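PDB 6K4F: DUF1987 domain-containing protein from Pseudomonas aeruginosa, which is a SiaC-family regulatory phosphoprotein that probably acts in the SiaABC threonine phosphorylation pathway controlling biofilm formation in response to carbon availability. Local coordinates for residues 13-18 / 38-43; 63-68 / 95-100; 82-87 / 116-121. One frame throughout, in Å; residues are numbered along the deposited sequence.

The three contacts are tied through one mixed beta sheet. Contact 1 packs the start of strand 16-20 against helix 37-53. Contact 2 pairs strands 59-68 and 93-99. Contact 3 joins helix 70-88 to the loop before strand 121-125. The centres of contacts 1 and 2 are about 15 Å apart, and P15 CB meets L65 CD2 at 4.0 Å. Contacts 2 and 3 have centres about 17 Å apart. They share a probable backbone hydrogen bond, L95 N to P120 O at 2.9 Å, and packing of L95 and W97 on F121. Contacts 1 and 3 lie on opposite sides of the chain centre, with nearest atoms about 8 Å apart.

Contact 1 (13-18 / 38-43); sequences STPAIQ and YELFGQ
L40 meets T14 and P15, and F41 meets P15 and I17, where the lead-in to strand 16-20 passes the first turns of helix 37-53. The contact is apolar throughout. L40 buries the largest area of any residue here, and its CD2 does most of the touching. CD2 lies 3.7 Å from P15 CD, at the ring carbon next to the proline nitrogen. It also lies 3.9 Å from T14 CB. L40 CD1 reaches the same T14 CB a little less closely. The CG of L40 is anti to the backbone N (chi1 -180°). This turns CG toward 13-18, and its methyls meet T14 and P15. The hydroxyl of T14 takes no part in this packing. T14 OG1 is hydrogen-bonded to T11 OG1.

I17 is second in buried area. Its CD1 approaches F41 CE1 at 4.0 Å, and the two side chains cross at about a right angle. P15 CG is a looser neighbour of the same ring, 4.2 Å from F41 CZ. P15 therefore serves both helix residues, giving CD to L40 and CG to F41.

One polar bond stays within the helix. Q43 NE2 donates to L40 O at 2.9 Å, and the bond is close to straight (168°). L40 O lies near the amide plane of Q43, while NE2 is tilted from the carbonyl plane of L40.

Around the contact, I17 also packs on L6 and I8 of strand 6-8 and on L26 and M28 of strand 25-29. L40 touches I8. F41 reaches S32 of strand 31-32 and S72 and A75 of helix 70-88, so its ring, carried by helix 37-53, meets both of these elements.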
# COMPACT_ATOMS: atom_id res chain seq x y z
N SER A 13 -5.62 -7.52 -14.59
CA SER A 13 -5.80 -6.09 -14.39
C SER A 13 -5.79 -5.65 -12.92
O SER A 13 -5.92 -4.46 -12.65
CB SER A 13 -7.12 -5.65 -15.03
OG SER A 13 -8.21 -6.32 -14.41
N THR A 14 -5.65 -6.57 -11.97
CA THR A 14 -5.69 -6.19 -10.57
C THR A 14 -4.55 -6.84 -9.80
O THR A 14 -4.18 -7.99 -10.10
CB THR A 14 -7.03 -6.55 -9.91
OG1 THR A 14 -7.30 -7.95 -10.06
CG2 THR A 14 -8.16 -5.74 -10.54
N PRO A 15 -3.96 -6.14 -8.85
CA PRO A 15 -2.78 -6.67 -8.16
C PRO A 15 -3.13 -7.75 -7.15
O PRO A 15 -4.22 -7.78 -6.57
CB PRO A 15 -2.20 -5.45 -7.45
CG PRO A 15 -3.38 -4.60 -7.18
CD PRO A 15 -4.29 -4.78 -8.37
N ALA A 16 -2.16 -8.64 -6.94
CA ALA A 16 -2.24 -9.54 -5.80
C ALA A 16 -1.92 -8.75 -4.53
O ALA A 16 -0.95 -7.98 -4.49
CB ALA A 16 -1.26 -10.70 -5.98
N ILE A 17 -2.77 -8.89 -3.51
CA ILE A 17 -2.63 -8.15 -2.26
C ILE A 17 -2.67 -9.14 -1.10
O ILE A 17 -3.57 -9.98 -1.03
CB ILE A 17 -3.74 -7.09 -2.09
CG1 ILE A 17 -3.74 -6.12 -3.26
CG2 ILE A 17 -3.60 -6.38 -0.74
CD1 ILE A 17 -4.96 -5.17 -3.28
N GLN A 18 -1.70 -9.03 -0.20
CA GLN A 18 -1.64 -9.87 1.00
C GLN A 18 -1.49 -8.97 2.21
O GLN A 18 -0.50 -8.23 2.33
CB GLN A 18 -0.49 -10.88 0.95
CG GLN A 18 -0.46 -11.70 -0.31
CD GLN A 18 0.39 -11.09 -1.41
OE1 GLN A 18 1.46 -10.54 -1.14
NE2 GLN A 18 -0.09 -11.16 -2.65
N TYR A 38 -12.43 1.34 -6.28
CA TYR A 38 -12.87 1.30 -4.89
C TYR A 38 -13.49 -0.05 -4.54
O TYR A 38 -13.46 -0.45 -3.38
CB TYR A 38 -13.83 2.44 -4.58
CG TYR A 38 -13.50 3.11 -3.26
CD1 TYR A 38 -14.35 2.98 -2.16
CD2 TYR A 38 -12.32 3.85 -3.10
CE1 TYR A 38 -14.04 3.58 -0.95
CE2 TYR A 38 -12.01 4.45 -1.89
CZ TYR A 38 -12.88 4.31 -0.82
OH TYR A 38 -12.58 4.90 0.38
N GLU A 39 -14.04 -0.77 -5.53
CA GLU A 39 -14.48 -2.14 -5.25
C GLU A 39 -13.30 -3.01 -4.84
O GLU A 39 -13.43 -3.86 -3.94
CB GLU A 39 -15.17 -2.74 -6.47
CG GLU A 39 -16.70 -2.69 -6.45
CD GLU A 39 -17.29 -3.11 -5.11
OE1 GLU A 39 -17.69 -2.23 -4.33
OE2 GLU A 39 -17.36 -4.34 -4.84
N LEU A 40 -12.14 -2.80 -5.46
CA LEU A 40 -10.96 -3.59 -5.14
C LEU A 40 -10.26 -3.09 -3.88
O LEU A 40 -9.89 -3.90 -3.02
CB LEU A 40 -10.01 -3.59 -6.33
CG LEU A 40 -8.73 -4.40 -6.13
CD1 LEU A 40 -9.05 -5.87 -6.30
CD2 LEU A 40 -7.65 -3.93 -7.10
N PHE A 41 -10.07 -1.77 -3.73
CA PHE A 41 -9.24 -1.25 -2.66
C PHE A 41 -10.00 -0.85 -1.41
O PHE A 41 -9.37 -0.55 -0.38
CB PHE A 41 -8.44 -0.02 -3.15
CG PHE A 41 -7.31 -0.38 -4.06
CD1 PHE A 41 -6.15 -0.95 -3.56
CD2 PHE A 41 -7.43 -0.18 -5.43
CE1 PHE A 41 -5.10 -1.30 -4.42
CE2 PHE A 41 -6.40 -0.53 -6.29
CZ PHE A 41 -5.24 -1.09 -5.80
N GLY A 42 -11.33 -0.75 -1.49
CA GLY A 42 -12.08 -0.35 -0.31
C GLY A 42 -11.82 -1.28 0.85
O GLY A 42 -11.60 -0.83 1.98
N GLN A 43 -11.79 -2.58 0.58
CA GLN A 43 -11.52 -3.57 1.62
C GLN A 43 -10.08 -3.47 2.12
O GLN A 43 -9.81 -3.87 3.26
CB GLN A 43 -11.80 -4.97 1.08
CG GLN A 43 -10.88 -5.35 -0.07
CD GLN A 43 -11.42 -6.45 -0.95
OE1 GLN A 43 -12.07 -7.41 -0.47
NE2 GLN A 43 -11.13 -6.36 -2.26

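Contact 2 (63-68 / 95-100)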
# COMPACT_ATOMS: atom_id res chain seq x y z
N LEU A 63 5.67 -2.98 -1.62
CA LEU A 63 4.97 -2.78 -2.88
C LEU A 63 5.85 -3.17 -4.06
O LEU A 63 7.01 -2.76 -4.16
CB LEU A 63 4.51 -1.33 -3.01
CG LEU A 63 3.61 -0.82 -1.88
CD1 LEU A 63 3.18 0.63 -2.17
CD2 LEU A 63 2.39 -1.73 -1.68
N ARG A 64 5.28 -3.98 -4.95
CA ARG A 64 5.87 -4.34 -6.23
C ARG A 64 4.86 -4.06 -7.33
O ARG A 64 4.52 -4.93 -8.14
CB ARG A 64 6.31 -5.79 -6.26
CG ARG A 64 7.33 -6.11 -5.18
CD ARG A 64 7.73 -7.57 -5.20
NE ARG A 64 9.14 -7.72 -4.85
CZ ARG A 64 9.59 -7.93 -3.62
NH1 ARG A 64 8.74 -8.01 -2.61
NH2 ARG A 64 10.89 -8.05 -3.40
N LEU A 65 4.35 -2.83 -7.33
CA LEU A 65 3.33 -2.40 -8.26
C LEU A 65 3.98 -1.93 -9.54
O LEU A 65 5.03 -1.29 -9.52
CB LEU A 65 2.49 -1.28 -7.66
CG LEU A 65 1.70 -1.68 -6.41
CD1 LEU A 65 1.12 -0.47 -5.71
CD2 LEU A 65 0.59 -2.67 -6.75
N LEU A 66 3.33 -2.24 -10.66
CA LEU A 66 3.76 -1.79 -11.97
C LEU A 66 2.85 -0.66 -12.42
O LEU A 66 2.84 0.41 -11.80
CB LEU A 66 3.77 -2.95 -12.96
CG LEU A 66 4.51 -4.22 -12.53
CD1 LEU A 66 4.29 -5.33 -13.55
CD2 LEU A 66 6.01 -3.97 -12.35
N TYR A 67 2.05 -0.88 -13.46
CA TYR A 67 1.15 0.17 -13.93
C TYR A 67 0.02 0.40 -12.92
O TYR A 67 -0.54 -0.54 -12.35
CB TYR A 67 0.55 -0.21 -15.28
CG TYR A 67 -0.32 0.87 -15.86
CD1 TYR A 67 0.23 2.05 -16.33
CD2 TYR A 67 -1.70 0.71 -15.94
CE1 TYR A 67 -0.57 3.05 -16.86
CE2 TYR A 67 -2.50 1.70 -16.47
CZ TYR A 67 -1.94 2.86 -16.92
OH TYR A 67 -2.74 3.85 -17.45
N LEU A 68 -0.30 1.68 -12.68
CA LEU A 68 -1.46 2.04 -11.88
C LEU A 68 -2.31 3.02 -12.68
O LEU A 68 -1.79 4.05 -13.14
CB LEU A 68 -1.06 2.69 -10.55
CG LEU A 68 -0.32 1.94 -9.44
CD1 LEU A 68 -0.37 2.76 -8.15
CD2 LEU A 68 -0.94 0.57 -9.21
N LEU A 95 7.55 1.91 4.53
CA LEU A 95 7.16 1.44 3.21
C LEU A 95 8.39 1.19 2.35
O LEU A 95 9.36 1.96 2.38
CB LEU A 95 6.24 2.46 2.52
CG LEU A 95 5.63 2.11 1.16
CD1 LEU A 95 4.28 2.79 1.02
CD2 LEU A 95 6.55 2.54 0.01
N ARG A 96 8.34 0.10 1.58
CA ARG A 96 9.31 -0.20 0.54
C ARG A 96 8.58 -0.26 -0.79
O ARG A 96 7.54 -0.93 -0.90
CB ARG A 96 10.02 -1.55 0.80
CG ARG A 96 11.14 -1.47 1.80
CD ARG A 96 11.62 -2.86 2.19
NE ARG A 96 10.55 -3.63 2.83
CZ ARG A 96 10.15 -3.46 4.09
NH1 ARG A 96 10.75 -2.57 4.87
NH2 ARG A 96 9.16 -4.20 4.58
N TRP A 97 9.11 0.46 -1.78
CA TRP A 97 8.56 0.52 -3.13
C TRP A 97 9.62 -0.03 -4.08
O TRP A 97 10.61 0.65 -4.39
CB TRP A 97 8.15 1.95 -3.49
CG TRP A 97 7.41 2.06 -4.79
CD1 TRP A 97 7.87 1.75 -6.05
CD2 TRP A 97 6.06 2.50 -4.97
NE1 TRP A 97 6.89 1.98 -6.98
CE2 TRP A 97 5.77 2.44 -6.35
CE3 TRP A 97 5.08 2.97 -4.10
CZ2 TRP A 97 4.53 2.81 -6.87
CZ3 TRP A 97 3.84 3.33 -4.62
CH2 TRP A 97 3.58 3.25 -5.99
N HIS A 98 9.43 -1.27 -4.52
CA HIS A 98 10.36 -1.94 -5.41
C HIS A 98 10.04 -1.62 -6.86
O HIS A 98 8.87 -1.57 -7.26
CB HIS A 98 10.32 -3.45 -5.22
CG HIS A 98 10.53 -3.88 -3.81
ND1 HIS A 98 11.79 -4.07 -3.27
CD2 HIS A 98 9.65 -4.18 -2.82
CE1 HIS A 98 11.67 -4.47 -2.02
NE2 HIS A 98 10.38 -4.55 -1.72
N TYR A 99 11.09 -1.44 -7.66
CA TYR A 99 10.86 -1.25 -9.08
C TYR A 99 12.08 -1.75 -9.85
O TYR A 99 13.16 -1.94 -9.28
CB TYR A 99 10.56 0.22 -9.42
CG TYR A 99 11.77 1.13 -9.40
CD1 TYR A 99 12.38 1.48 -8.20
CD2 TYR A 99 12.30 1.63 -10.58
CE1 TYR A 99 13.51 2.32 -8.18
CE2 TYR A 99 13.41 2.47 -10.57
CZ TYR A 99 14.01 2.81 -9.37
OH TYR A 99 15.11 3.65 -9.38
N ASP A 100 11.87 -2.00 -11.13
CA ASP A 100 12.92 -2.46 -12.02
C ASP A 100 13.34 -1.28 -12.89
O ASP A 100 12.51 -0.70 -13.60
CB ASP A 100 12.45 -3.63 -12.88
CG ASP A 100 13.61 -4.37 -13.55
OD1 ASP A 100 13.61 -5.62 -13.52
OD2 ASP A 100 14.51 -3.71 -14.10
O HOH W 1 7.44 -1.96 -9.57
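L63 and W97 form the parallel bridge between the two strands of a beta-alpha-beta crossover, made of strand 59-68, helix 70-88 and strand 93-99. The helix returns the chain so that the strands run side by side in the same direction. Two backbone hydrogen bonds hold L63 between R96 and H98. L63 N donates to R96 O, and H98 N donates to L63 O, each at 2.9 Å.

L63 and W97 put their side chains on the same face of the sheet. L63 CD1 lies 3.6 Å from W97 CE3, on the six-membered part of the indole, and is almost as close to CZ3. The same methyl meets L95 CD1 at 4.0 Å. L65 CD1 is a more distant neighbour of W97 CH2. Helix 70-88 joins this apolar group through M76, which touches L63 and L65, and L80, which touches L95.

R64 and H98 interact beside the backbone bonds. The R64 guanidinium lies flat on the imidazole, with centres 4.0 Å apart and planes at 10°. H98 CD2 sits over the centre of the guanidinium, and R64 NH2 sits over the centre of the ring. L63 O lies at the ring edge, 3.3 Å from H98 CD2. D62 grips both partners: OD2 forms a salt bridge with R64 NH1, and OD1 is hydrogen-bonded to H98 NE2. The acid probably offsets the charge of the arginine.

The two strands diverge at 43° between their short axes. Beyond the paired residues a water lies between them. Its approach to L65 O is so short that a bond there is doubtful. It donates to H98 O at 2.7 Å.

Contact 3 (82-87 / 116-121)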
# COMPACT_ATOMS: atom_id res chain seq x y z
N LEU A 82 -3.88 7.48 5.19
CA LEU A 82 -4.18 6.79 6.44
C LEU A 82 -2.90 6.50 7.22
O LEU A 82 -2.84 6.72 8.44
CB LEU A 82 -4.94 5.49 6.16
CG LEU A 82 -6.45 5.48 6.40
CD1 LEU A 82 -6.74 5.50 7.89
CD2 LEU A 82 -7.12 6.66 5.71
N LEU A 83 -1.88 5.99 6.54
CA LEU A 83 -0.62 5.70 7.22
C LEU A 83 0.03 6.98 7.74
O LEU A 83 0.63 6.98 8.82
CB LEU A 83 0.33 4.98 6.26
CG LEU A 83 -0.15 3.62 5.74
CD1 LEU A 83 0.82 3.09 4.71
CD2 LEU A 83 -0.27 2.67 6.89
N GLU A 84 -0.07 8.07 6.99
CA GLU A 84 0.59 9.31 7.42
C GLU A 84 -0.08 9.87 8.67
O GLU A 84 0.60 10.26 9.63
CB GLU A 84 0.58 10.34 6.30
CG GLU A 84 1.02 11.74 6.74
CD GLU A 84 2.53 11.85 6.96
OE1 GLU A 84 3.23 10.83 6.77
OE2 GLU A 84 3.01 12.95 7.30
N GLU A 85 -1.42 9.93 8.67
CA GLU A 85 -2.16 10.30 9.87
C GLU A 85 -1.76 9.45 11.07
O GLU A 85 -1.53 9.97 12.17
CB GLU A 85 -3.66 10.15 9.60
CG GLU A 85 -4.57 10.47 10.78
CD GLU A 85 -4.27 11.82 11.42
OE1 GLU A 85 -3.98 12.78 10.67
OE2 GLU A 85 -4.34 11.92 12.66
N ALA A 86 -1.65 8.13 10.87
CA ALA A 86 -1.26 7.26 11.97
C ALA A 86 0.18 7.54 12.40
O ALA A 86 0.49 7.53 13.60
CB ALA A 86 -1.42 5.80 11.58
N HIS A 87 1.06 7.81 11.44
CA HIS A 87 2.46 8.06 11.77
C HIS A 87 2.61 9.35 12.57
O HIS A 87 3.41 9.41 13.51
CB HIS A 87 3.31 8.14 10.50
CG HIS A 87 4.75 8.42 10.76
ND1 HIS A 87 5.37 9.58 10.35
CD2 HIS A 87 5.70 7.71 11.41
CE1 HIS A 87 6.63 9.57 10.72
NE2 HIS A 87 6.86 8.44 11.37
N ASP A 116 4.84 13.05 -0.17
CA ASP A 116 3.68 13.25 0.67
C ASP A 116 3.76 12.52 2.01
O ASP A 116 2.85 12.67 2.83
CB ASP A 116 2.40 12.81 -0.07
CG ASP A 116 2.24 13.47 -1.44
OD1 ASP A 116 2.69 14.63 -1.60
OD2 ASP A 116 1.66 12.83 -2.35
N CYS A 117 4.80 11.72 2.24
CA CYS A 117 4.88 10.84 3.40
C CYS A 117 6.01 11.27 4.32
O CYS A 117 7.07 11.67 3.85
CB CYS A 117 5.10 9.39 2.98
SG CYS A 117 3.77 8.79 1.92
N SER A 118 5.78 11.18 5.63
CA SER A 118 6.82 11.54 6.59
C SER A 118 7.46 10.32 7.23
O SER A 118 8.43 10.47 7.98
CB SER A 118 6.25 12.46 7.67
OG SER A 118 5.53 11.73 8.64
N PHE A 119 6.96 9.13 6.96
CA PHE A 119 7.53 7.91 7.49
C PHE A 119 8.57 7.37 6.52
O PHE A 119 8.61 7.79 5.35
CB PHE A 119 6.43 6.88 7.73
CG PHE A 119 5.47 6.73 6.58
CD1 PHE A 119 5.76 5.87 5.53
CD2 PHE A 119 4.28 7.43 6.56
CE1 PHE A 119 4.87 5.72 4.47
CE2 PHE A 119 3.38 7.29 5.50
CZ PHE A 119 3.68 6.43 4.45
N PRO A 120 9.45 6.48 6.97
CA PRO A 120 10.42 5.87 6.06
C PRO A 120 9.77 5.27 4.82
O PRO A 120 8.85 4.45 4.91
CB PRO A 120 11.08 4.78 6.92
CG PRO A 120 10.94 5.29 8.31
CD PRO A 120 9.63 6.02 8.36
N PHE A 121 10.30 5.63 3.66
CA PHE A 121 9.68 5.33 2.37
C PHE A 121 10.85 5.08 1.43
O PHE A 121 11.45 6.02 0.89
CB PHE A 121 8.79 6.50 1.91
CG PHE A 121 7.92 6.22 0.69
CD1 PHE A 121 8.46 5.72 -0.49
CD2 PHE A 121 6.57 6.54 0.72
CE1 PHE A 121 7.67 5.52 -1.61
CE2 PHE A 121 5.76 6.34 -0.39
CZ PHE A 121 6.30 5.83 -1.56
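S118 is bonded by both E84 and H87 of the helix. S118 N donates to E84 OE1 at 2.8 Å, and the bond is fairly straight (162°). It meets the carboxylate on the syn side but well out of its plane. E84 reaches the loop because its chain is bent at chi2 (75°). Its other oxygen, OE2, lies beside the S118 side chain, 3.1 Å from S118 OG.

The second bond runs from H87 ND1 to S118 OG, at 2.8 Å. The hydroxyl lies near the imidazole plane, yet the N-H points partly aside (135°). S118 OG is also hydrogen-bonded to Q88 OE1, the last residue of the helix. The serine hydroxyl thus has two partners from this helix end.

These bonds fasten the C-terminal end of helix 70-88, the crossover helix of a beta-alpha-beta unit, to the loop between helix 108-115 and the outermost strand 121-125.

F119 carries the packing. Its CB stands over the centre of the H87 imidazole, 3.7 Å from the ring centroid, in a CH-pi contact. The phenyl ring beyond it turns an edge toward the same imidazole. This pair is edge-to-face, with centroids 6.0 Å apart.

On the helix, L83 CB lies 3.9 Å from F119 CE2. The E84 carboxylate is close as well, with OE1 at 3.6 Å from F119 CD2. E84 CA lies at the phenyl edge, in its plane. C117 CB, from the loop itself, sits over one face of the phenyl, offset toward the rim. Farther in, F119 reaches L95 of strand 93-99. L83 packs on V93, on L59 and L61 of strand 59-68, and on V48 of helix 37-53.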